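Local atomic coordinates of basic membrane lipoprotein (Brucella melitensis biovar Abortus, PDB entry 3S99), a protein that binds adenine and probably other purines such as guanine, and may deliver them to an ABC-type uptake system. Residues Gly38-Thr43 against Ile240-Asp245; Glu67-Gly72 against Glu76-Arg81; Arg131-Arg136 against Val163-Asn168; Ile276-Gly279 against Gly283-Lys286; Ala288-Met293 against Lys299-Thr304. One frame throughout, in Å; residues are numbered along the deposited sequence.

The chain folds into two lobes, each built on a six-stranded sheet, as in type I periplasmic-binding proteins, with adenine held between them. Contact 2 belongs to the first lobe, contact 5 to the second; their centres lie about 38 Å apart, on opposite sides of the chain's centre. Contact 1 bridges the lobes beside the ligand. Contacts 3 and 4, with centres about 12 Å apart, sit where the chain passes between the sheets, and Arg131 N and Trp278 O probably form a hydrogen bond between them. Contacts 2 and 3 fall within the sequence spanned by contact 1, while 4 and 5 follow it. Contacts 1 and 5 touch through a probable hydrogen bond between Pro244 O and Asn292 ND2.

Contact 1: residues Gly38-Thr43 against Ile240-Asp245; sequences GDFGWT and IKFAPD. With ADE (adenine), chain T.
Phe40 and Phe242 make the whole of this contact, ring against ring across the cleft between the two lobes. CZ of Phe242 lies over one face of the Phe40 ring, displaced toward its rim, and is 3.5 Å from Phe40 CG; CE2 of Phe242 reaches Phe40 CB at 3.7 Å. The ring planes are inclined by 51° with centroids 5.1 Å apart, an oblique apolar meeting. In both residues CG is anti to the carbonyl carbon (chi1 -74° in Phe40, -61° in Phe242), and the rings meet between the two backbones.

Hydrogen bonds shape the turn that carries Phe40. Asp39 OD1 takes Gly41 N at 2.9 Å from above the carboxylate plane, an Asx turn, and also accepts from Tyr44 N. Asp39 OD2 uses its syn lone pair for Thr43 N at 2.8 Å. One carboxylate therefore holds the start of the helix for which Gly41 is the N-cap.

Trp42, within the same turn, meets the ligand. Adenine lies over one face of the Trp42 indole, its C2 3.3 Å from Trp42 NE1, while that NE1 is hydrogen-bonded to Thr93 O.

Segment 38-43 leads into helix 42-57 of the first lobe, and 240-245 is the loop between strands 231-236 and 247-253 of the second. Phe40 also meets Tyr44 of helix 42-57, whereas Phe242 rests on Gln223 of helix 220-227.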
# COMPACT_ATOMS: atom_id res chain seq x y z
N GLY A 38 3.19 2.93 -16.05
CA GLY A 38 2.16 2.17 -16.73
C GLY A 38 1.43 1.09 -15.93
O GLY A 38 0.47 0.54 -16.43
N ASP A 39 1.87 0.78 -14.70
CA ASP A 39 1.12 -0.16 -13.86
C ASP A 39 -0.28 0.37 -13.48
O ASP A 39 -1.17 -0.41 -13.15
CB ASP A 39 1.91 -0.65 -12.62
CG ASP A 39 2.10 0.39 -11.52
OD1 ASP A 39 1.61 1.54 -11.60
OD2 ASP A 39 2.78 0.04 -10.53
N PHE A 40 -0.46 1.69 -13.58
CA PHE A 40 -1.68 2.40 -13.19
C PHE A 40 -2.14 2.06 -11.77
O PHE A 40 -3.33 2.10 -11.46
CB PHE A 40 -2.81 2.25 -14.23
CG PHE A 40 -2.58 3.05 -15.46
CD1 PHE A 40 -2.83 4.42 -15.46
CD2 PHE A 40 -2.05 2.47 -16.59
CE1 PHE A 40 -2.59 5.19 -16.60
CE2 PHE A 40 -1.80 3.24 -17.75
CZ PHE A 40 -2.07 4.59 -17.75
N GLY A 41 -1.16 1.75 -10.91
CA GLY A 41 -1.37 1.42 -9.50
C GLY A 41 -0.25 2.02 -8.66
O GLY A 41 -0.13 3.24 -8.58
N TRP A 42 0.58 1.16 -8.08
CA TRP A 42 1.58 1.56 -7.10
C TRP A 42 2.61 2.50 -7.67
O TRP A 42 2.84 3.56 -7.11
CB TRP A 42 2.32 0.32 -6.58
CG TRP A 42 3.50 0.65 -5.70
CD1 TRP A 42 4.82 0.75 -6.07
CD2 TRP A 42 3.44 0.95 -4.31
NE1 TRP A 42 5.59 1.05 -4.96
CE2 TRP A 42 4.76 1.21 -3.88
CE3 TRP A 42 2.39 0.98 -3.38
CZ2 TRP A 42 5.06 1.52 -2.54
CZ3 TRP A 42 2.68 1.34 -2.06
CH2 TRP A 42 4.01 1.59 -1.65
N THR A 43 3.29 2.11 -8.74
CA THR A 43 4.35 2.98 -9.27
C THR A 43 3.73 4.26 -9.89
O THR A 43 4.26 5.38 -9.75
CB THR A 43 5.26 2.25 -10.25
OG1 THR A 43 6.12 1.37 -9.49
CG2 THR A 43 6.11 3.25 -11.06
N ILE A 240 -10.81 3.15 -11.11
CA ILE A 240 -12.18 3.16 -11.62
C ILE A 240 -12.23 3.09 -13.17
O ILE A 240 -13.07 2.36 -13.71
CB ILE A 240 -12.97 4.40 -11.12
CG1 ILE A 240 -14.47 4.31 -11.45
CG2 ILE A 240 -12.38 5.71 -11.68
CD1 ILE A 240 -15.26 3.29 -10.66
N LYS A 241 -11.33 3.82 -13.86
CA LYS A 241 -11.36 3.86 -15.33
C LYS A 241 -11.19 2.48 -15.95
O LYS A 241 -11.69 2.23 -17.04
CB LYS A 241 -10.31 4.83 -15.91
N PHE A 242 -10.51 1.57 -15.24
CA PHE A 242 -10.31 0.19 -15.71
C PHE A 242 -11.43 -0.78 -15.30
O PHE A 242 -11.42 -1.95 -15.68
CB PHE A 242 -8.95 -0.31 -15.20
CG PHE A 242 -7.80 0.49 -15.71
CD1 PHE A 242 -7.24 0.21 -16.95
CD2 PHE A 242 -7.32 1.55 -14.98
CE1 PHE A 242 -6.18 0.96 -17.41
CE2 PHE A 242 -6.27 2.31 -15.44
CZ PHE A 242 -5.70 2.02 -16.65
N ALA A 243 -12.40 -0.30 -14.51
CA ALA A 243 -13.45 -1.15 -13.96
C ALA A 243 -14.62 -0.25 -13.54
O ALA A 243 -14.97 -0.23 -12.36
CB ALA A 243 -12.91 -1.97 -12.76
N PRO A 244 -15.20 0.49 -14.50
CA PRO A 244 -16.11 1.59 -14.18
C PRO A 244 -17.36 1.16 -13.44
O PRO A 244 -17.83 1.89 -12.59
CB PRO A 244 -16.48 2.18 -15.56
CG PRO A 244 -15.62 1.52 -16.56
CD PRO A 244 -15.06 0.27 -15.95
N ASP A 245 -17.90 -0.00 -13.76
CA ASP A 245 -19.08 -0.48 -13.08
C ASP A 245 -18.78 -1.55 -12.03
O ASP A 245 -19.72 -2.06 -11.42
CB ASP A 245 -20.15 -0.95 -14.08
CG ASP A 245 -19.69 -2.10 -14.96
OD1 ASP A 245 -18.48 -2.37 -15.06
OD2 ASP A 245 -20.56 -2.73 -15.59
N9 ADE T . 6.84 -1.65 -1.11
C8 ADE T . 5.95 -1.60 -0.06
N7 ADE T . 4.69 -1.76 -0.40
C5 ADE T . 4.82 -1.94 -1.78
C6 ADE T . 3.85 -2.16 -2.71
N6 ADE T . 2.58 -2.19 -2.28
N1 ADE T . 4.24 -2.30 -4.02
C2 ADE T . 5.54 -2.23 -4.33
N3 ADE T . 6.57 -2.02 -3.51
C4 ADE T . 6.11 -1.88 -2.24

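Contact 2: residues Glu67-Gly72 against Glu76-Arg81; sequences ENVAEG and ERSIKR
Gly72 and Glu76 join loop to helix through the backbone: Glu76 N donates to Gly72 O at 3.0 Å, with an almost straight N-H...O angle of 175°. Gly72 is the N-cap of helix 73-84, so this is the bond that closes the first turn. Its backbone angles (phi 87°, psi -132°) describe a conformation that glycine readily adopts. Farther back the loop runs past the helix, with Val69 CA and Ser78 CA 7.3 Å apart.

Among the side chains, Val69 meets Ser78 mainly through one branch. Its CG1, anti to the backbone N, touches Ser78 OG at 3.7 Å and Ser78 CB at 3.8 Å; CG2 comes only within 4.1 Å of Ser78 OG. The hydroxyl is hydrogen-bonded to Asp74 O, one turn earlier in its own helix, so it meets the valine as a van der Waals surface. Glu76 lays its chain alongside the carbonyl of Gly72, CG 3.5 Å from Gly72 O, and extends beyond it to a weak, long ion pair with Lys103.

This is the strand-to-helix turn of a beta-alpha-beta crossover in the first lobe, linking strand 61-66 through helix 73-84 to strand 89-92. Asp74 ties the turn further, OD2 accepting from Ala70 N and OD1 bridging to Arg77. The carboxylates of Asp74 and Glu76 lie near the helix N-terminus, where their negative charge probably interacts favourably with the helix dipole. The contact thus combines the first helical backbone bond with a small van der Waals contact, whose one hydroxyl is already satisfied.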
# COMPACT_ATOMS: atom_id res chain seq x y z
N GLU A 67 12.88 3.10 -13.68
CA GLU A 67 11.76 2.24 -13.40
C GLU A 67 12.14 0.76 -13.53
O GLU A 67 13.19 0.43 -14.07
CB GLU A 67 10.57 2.60 -14.32
CG GLU A 67 10.88 2.52 -15.79
CD GLU A 67 9.70 2.91 -16.68
OE1 GLU A 67 9.02 2.00 -17.19
OE2 GLU A 67 9.47 4.11 -16.90
N ASN A 68 11.28 -0.12 -13.04
CA ASN A 68 11.52 -1.57 -13.09
C ASN A 68 12.89 -1.93 -12.51
O ASN A 68 13.60 -2.77 -13.04
CB ASN A 68 11.35 -2.11 -14.53
CG ASN A 68 9.89 -2.10 -14.99
OD1 ASN A 68 9.02 -2.61 -14.30
ND2 ASN A 68 9.62 -1.52 -16.17
N VAL A 69 13.28 -1.24 -11.44
CA VAL A 69 14.56 -1.48 -10.78
C VAL A 69 14.36 -2.62 -9.75
O VAL A 69 13.62 -2.44 -8.78
CB VAL A 69 15.05 -0.20 -10.07
CG1 VAL A 69 16.34 -0.45 -9.29
CG2 VAL A 69 15.26 0.93 -11.06
N ALA A 70 15.00 -3.77 -9.98
CA ALA A 70 14.90 -4.92 -9.08
C ALA A 70 15.59 -4.66 -7.74
O ALA A 70 16.48 -3.83 -7.67
CB ALA A 70 15.49 -6.14 -9.73
N GLU A 71 15.18 -5.37 -6.69
CA GLU A 71 15.88 -5.34 -5.39
C GLU A 71 17.30 -5.90 -5.53
O GLU A 71 17.60 -6.64 -6.47
CB GLU A 71 15.18 -6.20 -4.33
CG GLU A 71 13.67 -6.08 -4.28
CD GLU A 71 13.04 -7.08 -3.32
OE1 GLU A 71 13.67 -8.10 -2.96
OE2 GLU A 71 11.88 -6.83 -2.92
N GLY A 72 18.17 -5.55 -4.58
CA GLY A 72 19.51 -6.11 -4.54
C GLY A 72 20.49 -5.32 -5.39
O GLY A 72 20.56 -4.10 -5.26
N GLU A 76 21.06 -1.16 -5.72
CA GLU A 76 22.33 -0.51 -5.32
C GLU A 76 22.94 0.33 -6.46
O GLU A 76 23.24 1.51 -6.26
CB GLU A 76 23.35 -1.55 -4.80
CG GLU A 76 22.88 -2.25 -3.50
CD GLU A 76 23.74 -3.45 -3.10
OE1 GLU A 76 24.89 -3.52 -3.56
OE2 GLU A 76 23.30 -4.30 -2.30
N ARG A 77 23.08 -0.27 -7.64
CA ARG A 77 23.73 0.40 -8.78
C ARG A 77 22.87 1.55 -9.25
O ARG A 77 23.37 2.62 -9.54
CB ARG A 77 23.95 -0.56 -9.94
CG ARG A 77 24.75 0.01 -11.15
CD ARG A 77 24.80 -0.95 -12.34
NE ARG A 77 23.47 -1.45 -12.66
CZ ARG A 77 23.05 -2.71 -12.54
NH1 ARG A 77 23.86 -3.70 -12.17
NH2 ARG A 77 21.78 -2.98 -12.85
N SER A 78 21.54 1.36 -9.27
CA SER A 78 20.64 2.38 -9.79
C SER A 78 20.55 3.61 -8.85
O SER A 78 20.53 4.75 -9.32
CB SER A 78 19.27 1.79 -10.08
OG SER A 78 19.32 0.78 -11.07
N ILE A 79 20.44 3.36 -7.54
CA ILE A 79 20.50 4.42 -6.55
C ILE A 79 21.86 5.16 -6.60
O ILE A 79 21.90 6.40 -6.58
CB ILE A 79 20.23 3.89 -5.11
CG1 ILE A 79 18.81 3.30 -5.00
CG2 ILE A 79 20.34 5.00 -4.10
CD1 ILE A 79 18.70 2.18 -3.98
N LYS A 80 22.96 4.42 -6.67
CA LYS A 80 24.29 5.05 -6.79
C LYS A 80 24.42 5.92 -8.03
O LYS A 80 24.96 7.04 -7.98
CB LYS A 80 25.44 4.01 -6.76
N ARG A 81 23.94 5.38 -9.17
CA ARG A 81 23.97 6.12 -10.41
C ARG A 81 23.21 7.45 -10.33
O ARG A 81 23.68 8.45 -10.82
CB ARG A 81 23.40 5.27 -11.55
CG ARG A 81 23.74 5.82 -12.90
CD ARG A 81 23.32 4.88 -13.99
NE ARG A 81 24.22 3.75 -14.15
CZ ARG A 81 23.99 2.76 -15.00
NH1 ARG A 81 22.88 2.77 -15.74
NH2 ARG A 81 24.86 1.76 -15.11

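Contact 3: residues Arg131-Arg136 against Val163-Asn168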
# COMPACT_ATOMS: atom_id res chain seq x y z
N ARG A 131 -0.08 3.67 6.78
CA ARG A 131 -0.93 2.65 7.37
C ARG A 131 -1.98 2.16 6.35
O ARG A 131 -3.19 2.40 6.54
CB ARG A 131 -1.65 3.19 8.60
CG ARG A 131 -0.72 3.65 9.70
CD ARG A 131 -1.47 3.98 10.99
NE ARG A 131 -0.55 4.52 11.99
CZ ARG A 131 0.17 3.82 12.85
NH1 ARG A 131 0.06 2.50 12.93
NH2 ARG A 131 1.02 4.44 13.68
N PHE A 132 -1.52 1.50 5.29
CA PHE A 132 -2.44 1.02 4.26
C PHE A 132 -3.57 0.14 4.83
O PHE A 132 -4.67 0.11 4.31
CB PHE A 132 -1.72 0.19 3.21
CG PHE A 132 -0.45 0.81 2.68
CD1 PHE A 132 -0.50 1.87 1.80
CD2 PHE A 132 0.79 0.31 3.04
CE1 PHE A 132 0.66 2.41 1.30
CE2 PHE A 132 1.96 0.85 2.52
CZ PHE A 132 1.88 1.91 1.65
N TYR A 133 -3.28 -0.59 5.89
CA TYR A 133 -4.23 -1.51 6.52
C TYR A 133 -5.48 -0.78 7.05
O TYR A 133 -6.51 -1.43 7.31
CB TYR A 133 -3.54 -2.32 7.64
CG TYR A 133 -3.20 -1.47 8.85
CD1 TYR A 133 -1.92 -1.00 9.07
CD2 TYR A 133 -4.19 -1.12 9.77
CE1 TYR A 133 -1.63 -0.21 10.19
CE2 TYR A 133 -3.90 -0.32 10.87
CZ TYR A 133 -2.62 0.12 11.07
OH TYR A 133 -2.38 0.92 12.15
N GLU A 134 -5.42 0.54 7.19
CA GLU A 134 -6.60 1.29 7.58
C GLU A 134 -7.63 1.26 6.46
O GLU A 134 -8.80 1.01 6.72
CB GLU A 134 -6.24 2.72 7.97
CG GLU A 134 -5.49 2.83 9.29
CD GLU A 134 -5.17 4.28 9.70
OE1 GLU A 134 -5.18 5.15 8.83
OE2 GLU A 134 -4.89 4.54 10.90
N GLY A 135 -7.18 1.41 5.21
CA GLY A 135 -8.03 1.28 4.03
C GLY A 135 -8.53 -0.13 3.86
O GLY A 135 -9.65 -0.35 3.43
N ARG A 136 -7.70 -1.11 4.19
CA ARG A 136 -8.11 -2.50 4.07
C ARG A 136 -9.33 -2.79 4.95
O ARG A 136 -10.18 -3.61 4.59
CB ARG A 136 -6.98 -3.41 4.49
CG ARG A 136 -5.77 -3.37 3.58
CD ARG A 136 -6.03 -4.11 2.31
NE ARG A 136 -4.84 -4.09 1.46
CZ ARG A 136 -4.78 -4.51 0.21
NH1 ARG A 136 -5.85 -4.97 -0.41
NH2 ARG A 136 -3.62 -4.46 -0.43
N VAL A 163 2.04 -6.82 4.02
CA VAL A 163 1.01 -7.59 3.33
C VAL A 163 0.18 -8.41 4.31
O VAL A 163 -1.06 -8.46 4.17
CB VAL A 163 1.61 -8.46 2.21
CG1 VAL A 163 0.52 -9.23 1.48
CG2 VAL A 163 2.40 -7.57 1.23
N VAL A 164 0.83 -9.00 5.31
CA VAL A 164 0.13 -9.74 6.35
C VAL A 164 -0.81 -8.81 7.13
O VAL A 164 -1.95 -9.17 7.39
CB VAL A 164 1.06 -10.43 7.34
CG1 VAL A 164 0.25 -11.17 8.38
CG2 VAL A 164 2.02 -11.40 6.63
N GLN A 165 -0.33 -7.63 7.52
CA GLN A 165 -1.20 -6.61 8.09
C GLN A 165 -2.48 -6.39 7.26
O GLN A 165 -3.57 -6.31 7.80
CB GLN A 165 -0.49 -5.27 8.18
CG GLN A 165 0.70 -5.16 9.16
CD GLN A 165 1.47 -3.85 8.88
OE1 GLN A 165 0.87 -2.91 8.34
NE2 GLN A 165 2.77 -3.81 9.19
N GLY A 166 -2.31 -6.26 5.95
CA GLY A 166 -3.41 -5.92 5.05
C GLY A 166 -4.45 -7.01 4.94
O GLY A 166 -5.65 -6.74 4.97
N ILE A 167 -3.98 -8.25 4.86
CA ILE A 167 -4.85 -9.40 4.85
C ILE A 167 -5.63 -9.46 6.17
O ILE A 167 -6.86 -9.62 6.19
CB ILE A 167 -4.05 -10.70 4.62
CG1 ILE A 167 -3.46 -10.72 3.20
CG2 ILE A 167 -4.93 -11.94 4.85
CD1 ILE A 167 -2.41 -11.88 2.94
N ASN A 168 -4.91 -9.31 7.28
CA ASN A 168 -5.52 -9.39 8.60
C ASN A 168 -6.53 -8.30 8.82
O ASN A 168 -7.63 -8.57 9.31
CB ASN A 168 -4.48 -9.35 9.70
CG ASN A 168 -3.76 -10.67 9.86
OD1 ASN A 168 -4.31 -11.72 9.57
ND2 ASN A 168 -2.50 -10.61 10.33
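Tyr133 and Arg136 face Gln165 and Gly166 across two helix segments whose axes pass 8.3 Å apart at a shallow 23°. The first segment starts where strand 125-130 of one lobe gives way to helix 132-146 of the other. Arg131, at this start, sends NH1 to Tyr133 OH at 3.0 Å, and its NH2 forms a salt bridge with Asp337. In Tyr133, chi1 71° turns the ring back to Arg131, so that its flank, through CD1, meets Gln165 OE1 at 3.5 Å, the ring and amide planes 81° apart. Tyr133 CA and Gly166 CA, 4.7 Å apart, mark the closest CA approach of the two helices. Arg136 covers the same glycine: CB and CG each stand 3.6 Å from Gly166 O, and a bend at chi2 sends the guanidinium onward to Gln214 O.

No hydrogen bond links the two segments; the seam is buried, and its polar ends are satisfied from outside them. Gln165 NE2 donates to Leu340 O and Tyr133 O accepts from Ser169 OG. The Arg136 side chain touches His215 of the pocket and comes within about 7 Å of adenine, consistent with a second-shell role; its charge would probably add positive potential at that side of the pocket.

Contact 4: residues Ile276-Gly279 against Gly283-Lys286; sequences IWWG and GLVK
Gly283 and Leu284 close a loop onto Gly279, in one of the crossings between lobes of this type I periplasmic-binding fold: strand 275-278 is an outermost strand of the first sheet, as 285-287 is of the second. At Gly283 a positive phi (93°) bends the chain, and its N makes a weak bond to Gly279 O at 3.1 Å. Leu284 N gives the sounder bond to the same oxygen, 3.0 Å long, with the donor tilted 27° from the carbonyl plane. A weak third comes from Val285 N at 3.5 Å. One sound and two weak bonds to this oxygen thus close the neck of the 280-282 loop, after which the chain runs on into the second lobe.

Leu284 also supplies the apolar part. With CG anti to the backbone N, it brings CD2 to within 3.9 Å of Trp278 CB and 4.4 Å of Ile276 CD1, while its backbone bonds to Glu254. Val285 enters the strand and packs on Ala130 of strand 125-130, tying the crossing to the neighbouring one. In segment 276-279, Ile276 and Trp278 point to the same side and lean on each other: Ile276 CD1 sits 3.8 Å above the indole plane of Trp278, over its centre.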
# COMPACT_ATOMS: atom_id res chain seq x y z
N ILE A 276 8.56 7.84 9.98
CA ILE A 276 7.14 8.14 10.18
C ILE A 276 6.26 7.01 9.66
O ILE A 276 6.58 6.32 8.67
CB ILE A 276 6.75 9.52 9.51
CG1 ILE A 276 7.02 9.54 7.99
CG2 ILE A 276 7.51 10.65 10.14
CD1 ILE A 276 5.82 9.31 7.16
N TRP A 277 5.14 6.81 10.33
CA TRP A 277 4.16 5.87 9.87
C TRP A 277 2.84 6.54 10.03
O TRP A 277 2.35 6.74 11.17
CB TRP A 277 4.23 4.56 10.66
CG TRP A 277 3.48 3.42 10.02
CD1 TRP A 277 2.96 3.37 8.76
CD2 TRP A 277 3.23 2.14 10.60
NE1 TRP A 277 2.39 2.14 8.52
CE2 TRP A 277 2.55 1.36 9.63
CE3 TRP A 277 3.52 1.57 11.84
CZ2 TRP A 277 2.14 0.04 9.87
CZ3 TRP A 277 3.12 0.22 12.08
CH2 TRP A 277 2.41 -0.51 11.09
N TRP A 278 2.27 6.96 8.91
CA TRP A 278 1.06 7.77 8.96
C TRP A 278 -0.08 7.09 8.21
O TRP A 278 0.16 6.26 7.32
CB TRP A 278 1.32 9.14 8.35
CG TRP A 278 2.26 10.02 9.09
CD1 TRP A 278 2.67 9.91 10.41
CD2 TRP A 278 2.88 11.21 8.59
NE1 TRP A 278 3.54 10.92 10.72
CE2 TRP A 278 3.67 11.75 9.64
CE3 TRP A 278 2.84 11.86 7.35
CZ2 TRP A 278 4.44 12.91 9.47
CZ3 TRP A 278 3.59 13.04 7.19
CH2 TRP A 278 4.39 13.54 8.24
N GLY A 279 -1.31 7.48 8.55
CA GLY A 279 -2.50 6.86 7.98
C GLY A 279 -3.51 7.88 7.52
O GLY A 279 -3.15 8.93 6.96
N GLY A 283 -3.44 11.99 6.59
CA GLY A 283 -3.70 12.24 5.18
C GLY A 283 -2.87 11.50 4.15
O GLY A 283 -2.92 11.84 2.97
N LEU A 284 -2.12 10.48 4.56
CA LEU A 284 -1.22 9.79 3.68
C LEU A 284 -1.99 8.68 2.94
O LEU A 284 -1.60 8.27 1.86
CB LEU A 284 -0.02 9.22 4.47
CG LEU A 284 1.29 8.97 3.72
CD1 LEU A 284 1.86 10.27 3.01
CD2 LEU A 284 2.35 8.36 4.69
N VAL A 285 -3.07 8.21 3.55
CA VAL A 285 -3.94 7.22 2.96
C VAL A 285 -5.37 7.76 2.95
O VAL A 285 -5.83 8.33 3.95
CB VAL A 285 -3.86 5.88 3.78
CG1 VAL A 285 -4.93 4.89 3.31
CG2 VAL A 285 -2.46 5.30 3.64
N LYS A 286 -6.07 7.56 1.84
CA LYS A 286 -7.47 7.98 1.67
C LYS A 286 -8.22 6.90 0.88
O LYS A 286 -7.61 6.19 0.08
CB LYS A 286 -7.54 9.32 0.89

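Contact 5: residues Ala288-Met293 against Lys299-Thr304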
# COMPACT_ATOMS: atom_id res chain seq x y z
N ALA A 288 -10.74 5.96 -2.23
CA ALA A 288 -11.35 6.46 -3.46
C ALA A 288 -12.85 6.62 -3.26
O ALA A 288 -13.39 6.15 -2.27
CB ALA A 288 -11.07 5.50 -4.58
N PRO A 289 -13.55 7.33 -4.19
CA PRO A 289 -14.99 7.36 -4.01
C PRO A 289 -15.59 5.96 -3.93
O PRO A 289 -15.04 5.01 -4.48
CB PRO A 289 -15.50 8.12 -5.24
CG PRO A 289 -14.36 9.06 -5.57
CD PRO A 289 -13.11 8.25 -5.25
N PHE A 290 -16.71 5.87 -3.22
CA PHE A 290 -17.45 4.64 -3.02
C PHE A 290 -18.50 4.49 -4.12
O PHE A 290 -19.47 5.24 -4.17
CB PHE A 290 -18.10 4.67 -1.63
CG PHE A 290 -17.12 4.87 -0.51
CD1 PHE A 290 -16.10 3.95 -0.31
CD2 PHE A 290 -17.19 5.98 0.33
CE1 PHE A 290 -15.18 4.12 0.72
CE2 PHE A 290 -16.30 6.14 1.37
CZ PHE A 290 -15.29 5.21 1.57
N THR A 291 -18.28 3.52 -5.01
CA THR A 291 -19.07 3.39 -6.21
C THR A 291 -19.65 2.00 -6.32
O THR A 291 -19.18 1.06 -5.68
CB THR A 291 -18.21 3.65 -7.49
OG1 THR A 291 -17.02 2.85 -7.44
CG2 THR A 291 -17.84 5.15 -7.66
N ASN A 292 -20.69 1.86 -7.14
CA ASN A 292 -21.18 0.53 -7.51
C ASN A 292 -21.61 -0.29 -6.32
O ASN A 292 -21.34 -1.49 -6.26
CB ASN A 292 -20.10 -0.22 -8.30
CG ASN A 292 -19.78 0.47 -9.59
OD1 ASN A 292 -20.66 0.68 -10.42
ND2 ASN A 292 -18.51 0.84 -9.78
N MET A 293 -22.30 0.36 -5.38
CA MET A 293 -22.75 -0.29 -4.16
C MET A 293 -23.99 0.46 -3.68
O MET A 293 -24.19 1.60 -4.09
CB MET A 293 -21.63 -0.27 -3.11
CG MET A 293 -21.41 1.09 -2.50
SD MET A 293 -20.11 1.25 -1.27
CE MET A 293 -18.68 0.95 -2.36
N LYS A 299 -22.73 4.79 2.98
CA LYS A 299 -22.84 5.50 4.24
C LYS A 299 -21.98 4.83 5.32
O LYS A 299 -21.30 5.51 6.09
CB LYS A 299 -24.30 5.57 4.69
CG LYS A 299 -24.49 6.22 6.05
CD LYS A 299 -25.95 6.48 6.40
CE LYS A 299 -26.10 6.48 7.92
NZ LYS A 299 -27.42 6.93 8.36
N LEU A 300 -21.97 3.51 5.35
CA LEU A 300 -21.19 2.77 6.34
C LEU A 300 -19.70 2.85 6.05
O LEU A 300 -18.90 3.01 6.97
CB LEU A 300 -21.67 1.31 6.41
CG LEU A 300 -20.86 0.41 7.36
CD1 LEU A 300 -20.89 0.99 8.78
CD2 LEU A 300 -21.39 -1.02 7.31
N ALA A 301 -19.32 2.79 4.78
CA ALA A 301 -17.92 2.99 4.40
C ALA A 301 -17.44 4.36 4.84
O ALA A 301 -16.36 4.49 5.41
CB ALA A 301 -17.74 2.81 2.89
N GLU A 302 -18.24 5.39 4.55
CA GLU A 302 -17.93 6.77 5.02
C GLU A 302 -17.75 6.86 6.52
O GLU A 302 -16.79 7.47 7.00
CB GLU A 302 -19.03 7.74 4.62
CG GLU A 302 -19.03 8.06 3.13
CD GLU A 302 -20.34 8.69 2.63
OE1 GLU A 302 -21.34 8.82 3.38
OE2 GLU A 302 -20.35 9.07 1.44
N GLU A 303 -18.69 6.28 7.25
CA GLU A 303 -18.65 6.26 8.70
C GLU A 303 -17.42 5.53 9.22
O GLU A 303 -16.81 5.96 10.17
CB GLU A 303 -19.91 5.62 9.27
CG GLU A 303 -21.13 6.52 9.18
CD GLU A 303 -22.44 5.83 9.50
OE1 GLU A 303 -22.52 4.58 9.62
OE2 GLU A 303 -23.44 6.57 9.60
N THR A 304 -17.06 4.45 8.58
CA THR A 304 -15.90 3.68 9.04
C THR A 304 -14.59 4.44 8.83
O THR A 304 -13.75 4.48 9.73
CB THR A 304 -15.87 2.36 8.31
OG1 THR A 304 -17.17 1.78 8.45
CG2 THR A 304 -14.78 1.45 8.88
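Beside Ala301, the residue Phe290 lies against, Leu300 O is gripped twice by Thr304: OG1 donates at 2.6 Å and the backbone N at 2.8 Å, reaching the oxygen from opposite faces of its carbonyl plane. The threonine hydroxyl is thus turned back into its own helix, doubling the helical bond.

Across the contact the interaction is apolar. Ala301 CB lies over the centre of the Phe290 ring, 3.6 Å from the centroid and 12° off the normal, a CH-pi contact. In Phe290, chi1 -57° directs the ring at the helix and chi2 -60° turns its face to Ala301. Glu302 adds its methylene, CG 3.8 Å from Phe290 CE2, before the extended chain carries the carboxylate on. Ala288 O, hydrogen-bonded to Thr249 OG1, stands 4.0 Å above the other face of the Phe290 ring, near the rim, so the two faces look onto the helix and, more loosely, the ring's own loop.

The loop leaves strand 285-287 and keeps to the second sheet's strand 247-253, through backbone bonds of Ala288 with Ala250 and Thr291 with Leu248. Phe290 also touches Thr249 of that strand, so its ring lies between strand 247-253 and helix 295-310, while Leu300 packs on Val141 of helix 132-146.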